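Local coordinates for protein arginase (RocF) (Helicobacter pylori, PDB 4G3H) that probably hydrolyses L-arginine to urea and L-ornithine, using a pair of manganese ions bound in each subunit, at residues 72-77 with 95-100; 41-46 with 80-85; 10-13 with 17-20. All blocks are in the same frame, centred on the assembly; numbering follows the deposited sequence.

Interaction 1 of 3, residues 72-77 with 95-100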
# COMPACT_ATOMS: atom_id res chain seq x y z
N PRO A 72 12.07 -12.26 -0.21
CA PRO A 72 11.95 -13.64 -0.69
C PRO A 72 10.56 -14.24 -0.41
O PRO A 72 10.00 -14.94 -1.26
CB PRO A 72 13.07 -14.38 0.05
CG PRO A 72 14.12 -13.31 0.17
CD PRO A 72 13.30 -12.10 0.59
N CYS A 73 10.02 -13.97 0.78
CA CYS A 73 8.71 -14.48 1.15
C CYS A 73 7.61 -13.90 0.27
O CYS A 73 6.71 -14.62 -0.18
CB CYS A 73 8.39 -14.16 2.62
SG CYS A 73 9.30 -15.15 3.84
N MET A 74 7.66 -12.59 0.04
CA MET A 74 6.65 -11.96 -0.78
C MET A 74 6.75 -12.42 -2.24
O MET A 74 5.74 -12.49 -2.94
CB MET A 74 6.75 -10.43 -0.70
CG MET A 74 6.34 -9.84 0.65
SD MET A 74 4.73 -10.44 1.27
CE MET A 74 3.62 -9.92 -0.06
N LYS A 75 7.95 -12.72 -2.71
CA LYS A 75 8.11 -13.20 -4.08
C LYS A 75 7.38 -14.52 -4.21
O LYS A 75 6.72 -14.78 -5.21
CB LYS A 75 9.58 -13.38 -4.45
CG LYS A 75 10.36 -12.09 -4.57
CD LYS A 75 11.71 -12.31 -5.24
CE LYS A 75 11.54 -12.80 -6.68
NZ LYS A 75 12.84 -12.90 -7.41
N GLU A 76 7.48 -15.36 -3.18
CA GLU A 76 6.80 -16.66 -3.19
C GLU A 76 5.30 -16.44 -3.36
O GLU A 76 4.63 -17.18 -4.08
CB GLU A 76 7.04 -17.41 -1.88
CG GLU A 76 8.46 -17.90 -1.69
CD GLU A 76 8.64 -18.71 -0.41
OE1 GLU A 76 9.76 -19.20 -0.17
OE2 GLU A 76 7.66 -18.87 0.34
N VAL A 77 4.78 -15.42 -2.69
CA VAL A 77 3.35 -15.11 -2.79
C VAL A 77 3.00 -14.62 -4.19
O VAL A 77 2.07 -15.12 -4.82
CB VAL A 77 2.94 -14.02 -1.75
CG1 VAL A 77 1.51 -13.56 -2.03
CG2 VAL A 77 3.06 -14.58 -0.34
N PHE A 95 7.44 -0.83 0.61
CA PHE A 95 8.69 -0.90 -0.14
C PHE A 95 9.12 -2.34 -0.40
O PHE A 95 9.23 -2.77 -1.56
CB PHE A 95 9.82 -0.17 0.59
CG PHE A 95 11.16 -0.31 -0.08
CD1 PHE A 95 11.36 0.22 -1.35
CD2 PHE A 95 12.19 -1.01 0.53
CE1 PHE A 95 12.58 0.04 -2.01
CE2 PHE A 95 13.42 -1.19 -0.12
CZ PHE A 95 13.60 -0.66 -1.39
N GLY A 96 9.38 -3.08 0.67
CA GLY A 96 9.79 -4.47 0.53
C GLY A 96 8.80 -5.30 -0.26
O GLY A 96 9.19 -6.12 -1.10
N ILE A 97 7.51 -5.08 -0.02
CA ILE A 97 6.47 -5.83 -0.72
C ILE A 97 6.49 -5.53 -2.23
O ILE A 97 6.41 -6.45 -3.06
CB ILE A 97 5.06 -5.47 -0.16
CG1 ILE A 97 4.93 -5.98 1.27
CG2 ILE A 97 3.98 -6.08 -1.04
CD1 ILE A 97 3.68 -5.48 1.98
N PHE A 98 6.58 -4.25 -2.57
CA PHE A 98 6.57 -3.83 -3.97
C PHE A 98 7.83 -4.25 -4.72
O PHE A 98 7.77 -4.59 -5.91
CB PHE A 98 6.37 -2.31 -4.07
CG PHE A 98 6.06 -1.83 -5.45
CD1 PHE A 98 4.89 -2.21 -6.08
CD2 PHE A 98 6.96 -1.01 -6.14
CE1 PHE A 98 4.61 -1.78 -7.38
CE2 PHE A 98 6.69 -0.57 -7.43
CZ PHE A 98 5.51 -0.96 -8.06
N GLN A 99 8.98 -4.24 -4.04
CA GLN A 99 10.22 -4.66 -4.68
C GLN A 99 10.08 -6.13 -5.07
O GLN A 99 10.55 -6.54 -6.13
CB GLN A 99 11.42 -4.48 -3.74
CG GLN A 99 11.81 -3.03 -3.46
CD GLN A 99 12.05 -2.23 -4.73
OE1 GLN A 99 11.13 -1.65 -5.31
NE2 GLN A 99 13.29 -2.20 -5.18
N ALA A 100 9.44 -6.91 -4.21
CA ALA A 100 9.23 -8.33 -4.49
C ALA A 100 8.32 -8.44 -5.71
O ALA A 100 8.52 -9.29 -6.59
CB ALA A 100 8.60 -9.01 -3.30
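With chi1 at -70°, Met74 has CG beside its own backbone N and anti to the carbonyl carbon, and two further bends at chi2 and chi3 fold the thioether back so that CE comes to rest near Ile97. Ile97 uses a chi1 of -67°, which sets its CG2 methyl beside the carbonyl carbon. This is helix-to-helix packing within the alpha/beta arginase fold, where helices 59-78 and 94-104 lie next to each other beside the parallel sheet. Their local axes cross at -51°, 8.3 Å apart at closest approach, a separation that fits the small Ala100 near the crossing.

The contact has two parts. At one, Met74 and Ile97 meet at a slant, with CE of Met74 4.0 Å from CG2 of Ile97 and the CG of Met74 more loosely beside CG1. At the other, the single methyl of Ala100 reaches helix 59-78 directly: its CB points toward that helix and touches both CB of Met74 and CG of Lys75, the latter at 3.8 Å. Lys75 contributes only the start of its aliphatic chain here; further out it bends at chi3, and its NZ is hydrogen-bonded to Ser103 OG, beyond Ala100 on the same partner helix. Nothing polar bridges the two segments themselves.

Helix 59-78 extends the same interface with Ile71 on Ala100 and Phe78 on Ile97, while Val48 of strand 44-50 covers Met74 from the sheet. The side chain of Ile97 is about 12 Å from a bound manganese ion, so the contact is structural packing rather than part of the metal site. Packing is tightest where Met74 CB meets Ala100 CB, at 3.5 Å.

Interaction 2 of 3, residues 41-46 with 80-85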
# COMPACT_ATOMS: atom_id res chain seq x y z
N THR A 41 -13.28 -18.60 -0.70
CA THR A 41 -12.61 -17.53 -1.43
C THR A 41 -11.13 -17.43 -1.08
O THR A 41 -10.27 -17.48 -1.96
CB THR A 41 -13.30 -16.17 -1.16
OG1 THR A 41 -14.66 -16.24 -1.61
CG2 THR A 41 -12.59 -15.05 -1.89
N ILE A 42 -10.82 -17.29 0.21
CA ILE A 42 -9.43 -17.20 0.65
C ILE A 42 -8.96 -18.61 0.96
O ILE A 42 -9.39 -19.23 1.93
CB ILE A 42 -9.31 -16.32 1.92
CG1 ILE A 42 -9.77 -14.89 1.60
CG2 ILE A 42 -7.86 -16.30 2.41
CD1 ILE A 42 -9.82 -13.97 2.81
N THR A 43 -8.08 -19.13 0.10
CA THR A 43 -7.57 -20.49 0.23
C THR A 43 -6.33 -20.58 1.10
O THR A 43 -5.91 -21.67 1.48
CB THR A 43 -7.21 -21.08 -1.15
OG1 THR A 43 -6.11 -20.35 -1.70
CG2 THR A 43 -8.41 -20.98 -2.10
N GLN A 44 -5.74 -19.44 1.41
CA GLN A 44 -4.54 -19.45 2.23
C GLN A 44 -4.31 -18.14 2.98
O GLN A 44 -4.39 -17.06 2.40
CB GLN A 44 -3.34 -19.76 1.33
CG GLN A 44 -1.99 -19.57 2.00
CD GLN A 44 -0.83 -19.90 1.07
OE1 GLN A 44 0.24 -19.31 1.16
NE2 GLN A 44 -1.05 -20.85 0.17
N GLU A 45 -4.03 -18.27 4.27
CA GLU A 45 -3.74 -17.13 5.11
C GLU A 45 -2.26 -17.24 5.48
O GLU A 45 -1.87 -18.12 6.26
CB GLU A 45 -4.58 -17.15 6.40
CG GLU A 45 -4.15 -16.08 7.42
CD GLU A 45 -4.62 -16.38 8.83
OE1 GLU A 45 -5.05 -17.52 9.09
OE2 GLU A 45 -4.54 -15.48 9.70
N ARG A 46 -1.44 -16.37 4.91
CA ARG A 46 -0.02 -16.40 5.23
C ARG A 46 0.48 -15.24 6.09
O ARG A 46 0.24 -14.08 5.78
CB ARG A 46 0.87 -16.45 3.98
CG ARG A 46 2.26 -16.58 4.53
CD ARG A 46 3.49 -16.29 3.79
NE ARG A 46 3.78 -17.09 2.62
CZ ARG A 46 5.02 -17.45 2.29
NH1 ARG A 46 6.04 -17.10 3.06
NH2 ARG A 46 5.25 -18.07 1.14
N LYS A 80 2.58 -17.10 -7.22
CA LYS A 80 1.39 -17.95 -7.34
C LYS A 80 0.40 -17.23 -8.25
O LYS A 80 0.46 -16.01 -8.38
CB LYS A 80 0.75 -18.18 -5.97
CG LYS A 80 1.66 -18.82 -4.94
CD LYS A 80 0.89 -19.19 -3.68
CE LYS A 80 -0.18 -20.24 -3.96
NZ LYS A 80 -0.94 -20.66 -2.75
N LYS A 81 -0.51 -17.97 -8.85
CA LYS A 81 -1.50 -17.39 -9.76
C LYS A 81 -2.64 -16.70 -9.00
O LYS A 81 -3.25 -15.76 -9.50
CB LYS A 81 -2.09 -18.47 -10.66
CG LYS A 81 -1.06 -19.40 -11.29
CD LYS A 81 -0.08 -18.65 -12.17
CE LYS A 81 0.92 -19.60 -12.81
NZ LYS A 81 1.67 -20.37 -11.79
N GLU A 82 -2.90 -17.18 -7.79
CA GLU A 82 -3.97 -16.66 -6.95
C GLU A 82 -3.81 -15.18 -6.58
O GLU A 82 -2.72 -14.72 -6.26
CB GLU A 82 -4.05 -17.52 -5.69
CG GLU A 82 -5.44 -17.64 -5.12
CD GLU A 82 -5.65 -18.95 -4.41
OE1 GLU A 82 -6.70 -19.12 -3.76
OE2 GLU A 82 -4.76 -19.82 -4.51
N PHE A 83 -4.92 -14.44 -6.62
CA PHE A 83 -4.92 -13.02 -6.30
C PHE A 83 -4.55 -12.77 -4.84
O PHE A 83 -5.11 -13.39 -3.94
CB PHE A 83 -6.30 -12.40 -6.58
CG PHE A 83 -6.28 -10.91 -6.60
CD1 PHE A 83 -5.99 -10.21 -7.77
CD2 PHE A 83 -6.50 -10.18 -5.43
CE1 PHE A 83 -5.91 -8.82 -7.77
CE2 PHE A 83 -6.41 -8.79 -5.42
CZ PHE A 83 -6.12 -8.11 -6.59
N PRO A 84 -3.60 -11.86 -4.59
CA PRO A 84 -3.21 -11.59 -3.21
C PRO A 84 -3.78 -10.32 -2.57
O PRO A 84 -3.73 -9.23 -3.15
CB PRO A 84 -1.70 -11.52 -3.32
CG PRO A 84 -1.54 -10.73 -4.61
CD PRO A 84 -2.59 -11.34 -5.54
N LEU A 85 -4.35 -10.48 -1.38
CA LEU A 85 -4.87 -9.35 -0.63
C LEU A 85 -3.83 -9.20 0.49
O LEU A 85 -3.65 -10.10 1.30
CB LEU A 85 -6.24 -9.65 -0.04
CG LEU A 85 -6.75 -8.56 0.91
CD1 LEU A 85 -6.71 -7.21 0.23
CD2 LEU A 85 -8.16 -8.91 1.35
O HOH W 1 -3.31 -21.44 -1.85
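Thr43 and Glu82 reach for each other from opposite directions, and the hydroxyl of the threonine meets the carboxylate of the glutamate. A chi1 of 66° puts Thr43 OG1 between the backbone N and the carbonyl carbon, and from there it donates to Glu82 OE1 in a very short hydrogen bond of 2.5 Å. So short a length is doubtful in detail, and the spot is probably strained in the model. Glu82 holds an unusual chi1 of -149° and then runs extended, which carries its carboxylate across to the threonine.

Lys80 takes a different path: its chain bends at chi3, and its NZ donates to a water 2.7 Å away. That water in turn donates to Thr43 OG1 at 3.0 Å, linking the ammonium to the hydroxyl. Between the two segments runs strand 2-8, whose Ile2 touches Gln44, Lys80 and Glu82, while Met1 N hydrogen-bonds to Glu82 OE1. The contact thus joins the loops that lead into strands 44-50 and 84-87, on either side of strand 2-8.

Glu82 OE1 therefore accepts from both Thr43 and the chain's N terminus, and the positive charges of Lys80 and Met1 N would be expected to favour an ionised carboxylate at this surface corner.

Interaction 3 of 3, residues 10-13 with 17-20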
# COMPACT_ATOMS: atom_id res chain seq x y z
N LEU A 10 9.63 -8.50 15.82
CA LEU A 10 9.87 -8.08 17.20
C LEU A 10 8.90 -7.01 17.69
O LEU A 10 8.65 -6.02 17.00
CB LEU A 10 11.31 -7.55 17.35
CG LEU A 10 12.51 -8.41 16.95
CD1 LEU A 10 13.77 -7.58 17.10
CD2 LEU A 10 12.60 -9.66 17.80
N GLY A 11 8.36 -7.20 18.89
CA GLY A 11 7.45 -6.23 19.49
C GLY A 11 6.13 -5.96 18.80
O GLY A 11 5.59 -4.85 18.90
N ALA A 12 5.59 -6.96 18.12
CA ALA A 12 4.32 -6.78 17.41
C ALA A 12 3.18 -6.37 18.33
O ALA A 12 2.30 -5.60 17.95
CB ALA A 12 3.95 -8.06 16.65
N SER A 13 3.19 -6.89 19.56
CA SER A 13 2.13 -6.58 20.51
C SER A 13 2.14 -5.13 20.98
O SER A 13 1.20 -4.67 21.62
CB SER A 13 2.21 -7.53 21.71
OG SER A 13 1.94 -8.87 21.32
N THR A 17 -0.91 -1.09 14.66
CA THR A 17 -1.27 -1.53 13.31
C THR A 17 -1.22 -3.05 13.21
O THR A 17 -2.03 -3.64 12.50
CB THR A 17 -0.33 -0.93 12.25
OG1 THR A 17 1.03 -1.19 12.60
CG2 THR A 17 -0.56 0.57 12.11
N ASP A 18 -0.27 -3.68 13.90
CA ASP A 18 -0.15 -5.14 13.89
C ASP A 18 -1.39 -5.76 14.52
O ASP A 18 -1.84 -6.83 14.10
CB ASP A 18 1.11 -5.58 14.65
CG ASP A 18 2.37 -5.51 13.80
OD1 ASP A 18 2.35 -4.82 12.76
OD2 ASP A 18 3.39 -6.13 14.16
N LYS A 19 -1.93 -5.08 15.52
CA LYS A 19 -3.14 -5.55 16.19
C LYS A 19 -4.29 -5.39 15.21
O LYS A 19 -5.21 -6.20 15.19
CB LYS A 19 -3.39 -4.75 17.47
CG LYS A 19 -2.33 -4.99 18.54
CD LYS A 19 -2.69 -4.33 19.87
CE LYS A 19 -1.63 -4.64 20.92
NZ LYS A 19 -1.94 -4.01 22.23
N GLY A 20 -4.23 -4.33 14.41
CA GLY A 20 -5.27 -4.12 13.42
C GLY A 20 -5.29 -5.28 12.45
O GLY A 20 -6.34 -5.85 12.14
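The turn leading from strand 2-8 into helix 16-30 folds back on the helix's first turns, as a beta-to-alpha connection of the arginase fold. Ala12 and Ser13, in a short 3-10 segment, meet Asp18 and Lys19 of the helix. Asp18 has chi1 at -83°, with CG anti to the carbonyl carbon, and its carboxylate lies against the alanine: OD2 is 3.2 Å from Ala12 CB and 3.4 Å from Ala12 CA. The CB of Asp18 also approaches the backbone, 3.5 Å from Ala12 O.

Lys19 runs fully extended beyond CG, which carries the end of its chain alongside the turn. There it lies by the Ser13 carbonyl, modelled too close to be trusted in detail; NZ is 3.3 Å from Ser13 O, but the angle is too poor for a hydrogen bond.

Asp18 makes its hydrogen bonds elsewhere, not to 10-13. OD1 is hydrogen-bonded to Tyr50 OH and Ser89 OG, while OD2 takes the backbone N-H of Ala8, at the end of strand 2-8. With hydrogen bonds at both oxygens, the buried carboxylate has its polar needs met and its rotation restricted; the Ala12 methyl only packs against OD2 in van der Waals contact, and no hydrogen bond crosses between the segments.

Overall arrangement
From the N terminus, the first closure is interaction 3, a short one: the turn after strand 2-8 returns onto the start of helix 16-30. Interactions 1 and 2 both come later, and each is in series with it. Interaction 2 opens at 41-46, at the outer strand 44-50, and closes at 80-85; interaction 1 opens between those segments, at 72-77, and closes beyond them at 95-100, so the two loops cross. Helix 59-78 is where they meet: Glu76 forms a salt bridge with Arg46, and Val77 packs on Pro84. Together they join strands 44-50 and 84-87 to helices 59-78 and 94-104. Interaction 3 touches neither contact, its nearest atoms about 10 Å from interaction 2.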